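Local structure of nigritoxine (Vibrio nigripulchritudo, 5M41) at residues 312-315 against 316-320; 440-444 against 445-449. The protein is a bacterial toxin that acts on crustaceans and insects. One frame throughout, in Å; residues are numbered along the deposited sequence.

In the fold
Contacts 1 and 2 both lie against the same antiparallel sheet, whose strands include 328-336, 340-348 and 366-370. Contact 1 is the C-terminal end of helix 302-319, which packs on strands 328-336 and 340-348. Contact 2 is the N-terminal end of helix 444-457 together with the loop before it, and it meets strands 328-336 and 359-363. Strand 328-336 is therefore touched by both. The centres of contact 1 and contact 2 are about 21 Å apart. Their nearest atoms are about 9 Å apart, so they do not touch. The magnesium ion is bound elsewhere, at Val189, Glu192 and Asp195, and neither contact contributes to that site.

Contact 1: 312-315 against 316-320; sequences GLTA and DAIEG
Asp316 N donates to Gly312 O at 3.0 Å, and the N-H...O angle is 162°. The Asp316 carboxylate folds back beside this bond, with Asp316 CG 3.2 Å from Gly312 O. Asp316 CG stands beside the backbone N and anti to the carbonyl carbon (chi1 -61°), which brings the carboxylate over the preceding turn. Gly312 O and the carboxylate oxygens are all acceptors, so they do not bond to one another. One residue on, Ala317 N donates to Leu313 O. Ile318 N likewise reaches Thr314 O at 3.3 Å. Ile318 CG1 runs back along the same carbonyl, 3.6 Å from Thr314 O. Glu319 N follows on Ala315 O at 3.2 Å. This is the i to i+4 ladder of the last turns of alpha-helix 302-319. Gly320 N still donates to Asp316 O, although Gly320 itself has left the helix. Thr314 OG1 is turned the other way along the helix and bonds to Ala310 O. The side facing the sheet and helix 373-382 is covered: Thr314 and Ile318 touch Ile377 of that helix, while Leu313, Thr314 and Ala317 rest on Leu345 of strand 340-348.

Contact 2: 440-444 against 445-449; sequences TAQTK and SFFER
The Phe446 ring has Gln442 CA over one face. This is a CH-pi contact, 4.2 Å from Gln442 CA to the centroid of the Phe446 ring. The Gln442 side chain runs alongside the ring in the same direction, and its amide plane is turned only 19° from the ring plane. The Phe446 ring lies back over the loop because its CG is anti to the backbone N (chi1 172°). Phe447 offers one face to its neighbour, with Phe446 CD2 over the ring centre. Gln442 O sits at the edge of the Phe447 ring, near its plane, 3.9 Å from Phe447 CE2. The side-chain amide of Gln442 is steeply inclined to this second ring. Phe447 CD2 also comes within 3.1 Å of Thr443 O. Within the first helical turn, the guanidinium of Arg449 has Ser445 C and Phe446 N over one face, and its NH1 forms a salt bridge with Asp288.

Thr443 is the N-cap of helix 444-457. Thr443 OG1 accepts from Phe446 N at 3.2 Å, and the angle at the hydrogen is 162°. Thr443 O receives a weak bond from Phe447 N, and Lys444 O a bond from Glu448 N at 3.2 Å. Before the cap, Thr440 OG1 accepts from Gln442 N in an ST turn. Gln442 is the centre of an inverse gamma turn, closed by Thr443 N on Ala441 O. The Gln442 amide is held by Thr365 and Asp368, and Ser445 OG bonds to Glu281.

Lys444 NZ and Glu448 OE2 form a long salt bridge of 3.8 Å between two exposed side chains. Its pull is therefore probably modest, whereas the threonine cap gives the first-turn N-H of Phe446 a direct, nearly straight bond.

Contact 1: 312-315 against 316-320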
ATOM      1  N   GLY A 312     -10.556  11.740   8.285  1.00 50.86           N
ATOM      2  CA  GLY A 312     -10.216  13.025   8.915  1.00 54.32           C
ATOM      3  C   GLY A 312      -9.074  13.727   8.203  1.00 53.55           C
ATOM      4  O   GLY A 312      -9.146  14.928   7.916  1.00 54.75           O
ATOM      5  N   LEU A 313      -8.025  12.972   7.889  1.00 51.46           N
ATOM      6  CA  LEU A 313      -6.876  13.537   7.184  1.00 51.32           C
ATOM      7  C   LEU A 313      -7.274  14.071   5.809  1.00 51.06           C
ATOM      8  O   LEU A 313      -6.824  15.144   5.396  1.00 52.64           O
ATOM      9  CB  LEU A 313      -5.776  12.483   7.032  1.00 50.06           C
ATOM     10  CG  LEU A 313      -4.426  12.902   6.436  1.00 51.14           C
ATOM     11  CD1 LEU A 313      -3.619  13.734   7.433  1.00 48.85           C
ATOM     12  CD2 LEU A 313      -3.660  11.644   6.047  1.00 48.79           C
ATOM     13  N   THR A 314      -8.107  13.325   5.091  1.00 48.35           N
ATOM     14  CA  THR A 314      -8.542  13.769   3.763  1.00 49.23           C
ATOM     15  C   THR A 314      -9.408  15.033   3.855  1.00 52.82           C
ATOM     16  O   THR A 314      -9.267  15.960   3.035  1.00 53.86           O
ATOM     17  CB  THR A 314      -9.286  12.650   2.999  1.00 47.56           C
ATOM     18  OG1 THR A 314      -8.543  11.426   3.091  1.00 48.23           O
ATOM     19  CG2 THR A 314      -9.440  13.012   1.543  1.00 48.77           C
ATOM     20  N   ALA A 315     -10.305  15.063   4.846  1.00 55.18           N
ATOM     21  CA  ALA A 315     -11.207  16.205   5.048  1.00 58.45           C
ATOM     22  C   ALA A 315     -10.392  17.459   5.344  1.00 60.38           C
ATOM     23  O   ALA A 315     -10.634  18.501   4.746  1.00 64.69           O
ATOM     24  CB  ALA A 315     -12.217  15.918   6.155  1.00 57.60           C
ATOM     25  N   ASP A 316      -9.392  17.346   6.216  1.00 61.66           N
ATOM     26  CA  ASP A 316      -8.581  18.524   6.578  1.00 65.28           C
ATOM     27  C   ASP A 316      -7.821  19.089   5.384  1.00 64.34           C
ATOM     28  O   ASP A 316      -7.706  20.305   5.251  1.00 64.98           O
ATOM     29  CB  ASP A 316      -7.610  18.233   7.721  1.00 64.92           C
ATOM     30  CG  ASP A 316      -8.309  17.823   9.001  1.00 68.60           C
ATOM     31  OD1 ASP A 316      -9.544  17.991   9.117  1.00 72.19           O
ATOM     32  OD2 ASP A 316      -7.609  17.312   9.899  1.00 70.62           O
ATOM     33  N   ALA A 317      -7.330  18.212   4.507  1.00 60.66           N
ATOM     34  CA  ALA A 317      -6.559  18.661   3.349  1.00 61.32           C
ATOM     35  C   ALA A 317      -7.417  19.459   2.367  1.00 62.34           C
ATOM     36  O   ALA A 317      -6.945  20.438   1.773  1.00 64.40           O
ATOM     37  CB  ALA A 317      -5.886  17.486   2.659  1.00 57.21           C
ATOM     38  N   ILE A 318      -8.675  19.051   2.214  1.00 62.83           N
ATOM     39  CA  ILE A 318      -9.625  19.761   1.348  1.00 66.67           C
ATOM     40  C   ILE A 318      -9.999  21.144   1.897  1.00 74.07           C
ATOM     41  O   ILE A 318     -10.113  22.112   1.137  1.00 76.26           O
ATOM     42  CB  ILE A 318     -10.893  18.919   1.102  1.00 65.62           C
ATOM     43  CG1 ILE A 318     -10.549  17.721   0.201  1.00 63.09           C
ATOM     44  CG2 ILE A 318     -12.008  19.765   0.490  1.00 67.71           C
ATOM     45  CD1 ILE A 318     -11.630  16.673   0.113  1.00 60.17           C
ATOM     46  N   GLU A 319     -10.196  21.228   3.209  1.00 76.80           N
ATOM     47  CA  GLU A 319     -10.515  22.499   3.862  1.00 87.96           C
ATOM     48  C   GLU A 319      -9.349  23.483   3.842  1.00 88.66           C
ATOM     49  O   GLU A 319      -9.524  24.648   3.486  1.00 94.39           O
ATOM     50  CB  GLU A 319     -10.970  22.271   5.300  1.00 93.79           C
ATOM     51  CG  GLU A 319     -12.472  22.103   5.448  1.00101.14           C
ATOM     52  CD  GLU A 319     -12.880  21.823   6.881  1.00107.24           C
ATOM     53  OE1 GLU A 319     -12.430  22.558   7.787  1.00109.15           O
ATOM     54  OE2 GLU A 319     -13.650  20.862   7.105  1.00111.51           O
ATOM     55  N   GLY A 320      -8.166  23.005   4.220  1.00 85.09           N
ATOM     56  CA  GLY A 320      -6.952  23.818   4.195  1.00 86.01           C
ATOM     57  C   GLY A 320      -6.455  24.177   2.801  1.00 86.81           C
ATOM     58  O   GLY A 320      -5.394  24.787   2.664  1.00 87.66           O
TER

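Contact 2: 440-444 against 445-449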
ATOM      1  N   THR A 440       2.894   2.348  -6.601  1.00 39.97           N
ATOM      2  CA  THR A 440       2.564   2.716  -5.241  1.00 39.51           C
ATOM      3  C   THR A 440       3.370   3.941  -4.798  1.00 40.76           C
ATOM      4  O   THR A 440       4.470   4.188  -5.276  1.00 40.71           O
ATOM      5  CB  THR A 440       2.783   1.557  -4.256  1.00 38.91           C
ATOM      6  OG1 THR A 440       2.384   1.987  -2.944  1.00 37.26           O
ATOM      7  CG2 THR A 440       4.262   1.096  -4.249  1.00 39.34           C
ATOM      8  N   ALA A 441       2.772   4.742  -3.930  1.00 39.29           N
ATOM      9  CA  ALA A 441       3.494   5.833  -3.317  1.00 41.37           C
ATOM     10  C   ALA A 441       4.408   5.317  -2.209  1.00 42.49           C
ATOM     11  O   ALA A 441       5.316   6.036  -1.807  1.00 43.36           O
ATOM     12  CB  ALA A 441       2.529   6.851  -2.759  1.00 39.96           C
ATOM     13  N   GLN A 442       4.178   4.088  -1.724  1.00 40.26           N
ATOM     14  CA  GLN A 442       4.948   3.535  -0.576  1.00 40.57           C
ATOM     15  C   GLN A 442       6.338   3.052  -1.010  1.00 42.95           C
ATOM     16  O   GLN A 442       6.629   1.862  -1.036  1.00 42.62           O
ATOM     17  CB  GLN A 442       4.142   2.442   0.123  1.00 38.40           C
ATOM     18  CG  GLN A 442       2.824   3.016   0.644  1.00 37.07           C
ATOM     19  CD  GLN A 442       1.945   2.031   1.385  1.00 37.24           C
ATOM     20  OE1 GLN A 442       2.429   1.082   2.028  1.00 38.33           O
ATOM     21  NE2 GLN A 442       0.645   2.266   1.328  1.00 34.85           N
ATOM     22  N   THR A 443       7.169   4.004  -1.412  1.00 44.11           N
ATOM     23  CA  THR A 443       8.508   3.710  -1.868  1.00 46.92           C
ATOM     24  C   THR A 443       9.490   3.701  -0.685  1.00 49.76           C
ATOM     25  O   THR A 443       9.135   3.989   0.484  1.00 48.06           O
ATOM     26  CB  THR A 443       8.986   4.793  -2.845  1.00 48.35           C
ATOM     27  OG1 THR A 443       8.927   6.053  -2.178  1.00 47.03           O
ATOM     28  CG2 THR A 443       8.109   4.848  -4.135  1.00 45.63           C
ATOM     29  N   LYS A 444      10.740   3.378  -1.013  1.00 53.02           N
ATOM     30  CA  LYS A 444      11.862   3.479  -0.088  1.00 54.67           C
ATOM     31  C   LYS A 444      11.917   4.865   0.547  1.00 52.91           C
ATOM     32  O   LYS A 444      11.942   4.984   1.759  1.00 54.08           O
ATOM     33  CB  LYS A 444      13.161   3.185  -0.840  1.00 59.37           C
ATOM     34  CG  LYS A 444      14.386   2.953   0.040  1.00 64.59           C
ATOM     35  CD  LYS A 444      15.663   3.148  -0.781  1.00 70.54           C
ATOM     36  CE  LYS A 444      16.796   2.250  -0.306  1.00 74.50           C
ATOM     37  NZ  LYS A 444      16.961   2.290   1.173  1.00 74.22           N
ATOM     38  N   SER A 445      11.907   5.915  -0.261  1.00 54.13           N
ATOM     39  CA  SER A 445      12.099   7.250   0.285  1.00 56.81           C
ATOM     40  C   SER A 445      10.889   7.708   1.116  1.00 55.74           C
ATOM     41  O   SER A 445      11.055   8.387   2.133  1.00 57.11           O
ATOM     42  CB  SER A 445      12.424   8.238  -0.822  1.00 61.06           C
ATOM     43  OG  SER A 445      11.411   8.186  -1.801  1.00 61.00           O
ATOM     44  N   PHE A 446       9.687   7.291   0.703  1.00 50.76           N
ATOM     45  CA  PHE A 446       8.456   7.550   1.449  1.00 46.59           C
ATOM     46  C   PHE A 446       8.633   7.178   2.926  1.00 45.06           C
ATOM     47  O   PHE A 446       8.317   7.974   3.814  1.00 44.43           O
ATOM     48  CB  PHE A 446       7.312   6.757   0.774  1.00 44.07           C
ATOM     49  CG  PHE A 446       6.015   6.751   1.526  1.00 42.41           C
ATOM     50  CD1 PHE A 446       4.992   7.665   1.200  1.00 41.51           C
ATOM     51  CD2 PHE A 446       5.766   5.787   2.510  1.00 41.30           C
ATOM     52  CE1 PHE A 446       3.765   7.642   1.865  1.00 40.15           C
ATOM     53  CE2 PHE A 446       4.541   5.761   3.177  1.00 41.90           C
ATOM     54  CZ  PHE A 446       3.537   6.692   2.858  1.00 39.72           C
ATOM     55  N   PHE A 447       9.138   5.973   3.187  1.00 46.07           N
ATOM     56  CA  PHE A 447       9.386   5.520   4.559  1.00 47.17           C
ATOM     57  C   PHE A 447      10.534   6.282   5.256  1.00 49.43           C
ATOM     58  O   PHE A 447      10.469   6.516   6.465  1.00 47.49           O
ATOM     59  CB  PHE A 447       9.578   3.997   4.634  1.00 46.53           C
ATOM     60  CG  PHE A 447       8.311   3.237   4.356  1.00 45.01           C
ATOM     61  CD1 PHE A 447       7.332   3.141   5.316  1.00 42.48           C
ATOM     62  CD2 PHE A 447       8.078   2.684   3.098  1.00 45.14           C
ATOM     63  CE1 PHE A 447       6.129   2.482   5.047  1.00 42.96           C
ATOM     64  CE2 PHE A 447       6.892   2.037   2.813  1.00 44.75           C
ATOM     65  CZ  PHE A 447       5.915   1.928   3.795  1.00 42.46           C
ATOM     66  N   GLU A 448      11.556   6.669   4.492  1.00 52.31           N
ATOM     67  CA  GLU A 448      12.616   7.553   5.009  1.00 56.70           C
ATOM     68  C   GLU A 448      11.978   8.859   5.458  1.00 56.39           C
ATOM     69  O   GLU A 448      12.292   9.364   6.533  1.00 59.17           O
ATOM     70  CB  GLU A 448      13.675   7.831   3.939  1.00 60.91           C
ATOM     71  CG  GLU A 448      14.471   6.597   3.541  1.00 66.21           C
ATOM     72  CD  GLU A 448      15.369   6.796   2.315  1.00 71.99           C
ATOM     73  OE1 GLU A 448      15.294   7.839   1.616  1.00 72.97           O
ATOM     74  OE2 GLU A 448      16.160   5.870   2.040  1.00 75.45           O
ATOM     75  N   ARG A 449      11.052   9.382   4.654  1.00 54.17           N
ATOM     76  CA  ARG A 449      10.373  10.629   5.012  1.00 57.43           C
ATOM     77  C   ARG A 449       9.548  10.461   6.268  1.00 55.48           C
ATOM     78  O   ARG A 449       9.624  11.295   7.176  1.00 55.32           O
ATOM     79  CB  ARG A 449       9.522  11.158   3.872  1.00 58.26           C
ATOM     80  CG  ARG A 449      10.345  11.664   2.695  1.00 64.93           C
ATOM     81  CD  ARG A 449       9.421  12.000   1.537  1.00 69.53           C
ATOM     82  NE  ARG A 449       9.982  11.559   0.267  1.00 74.38           N
ATOM     83  CZ  ARG A 449       9.369  10.790  -0.627  1.00 73.47           C
ATOM     84  NH1 ARG A 449       8.119  10.362  -0.445  1.00 66.04           N
ATOM     85  NH2 ARG A 449      10.019  10.475  -1.738  1.00 78.49           N
TER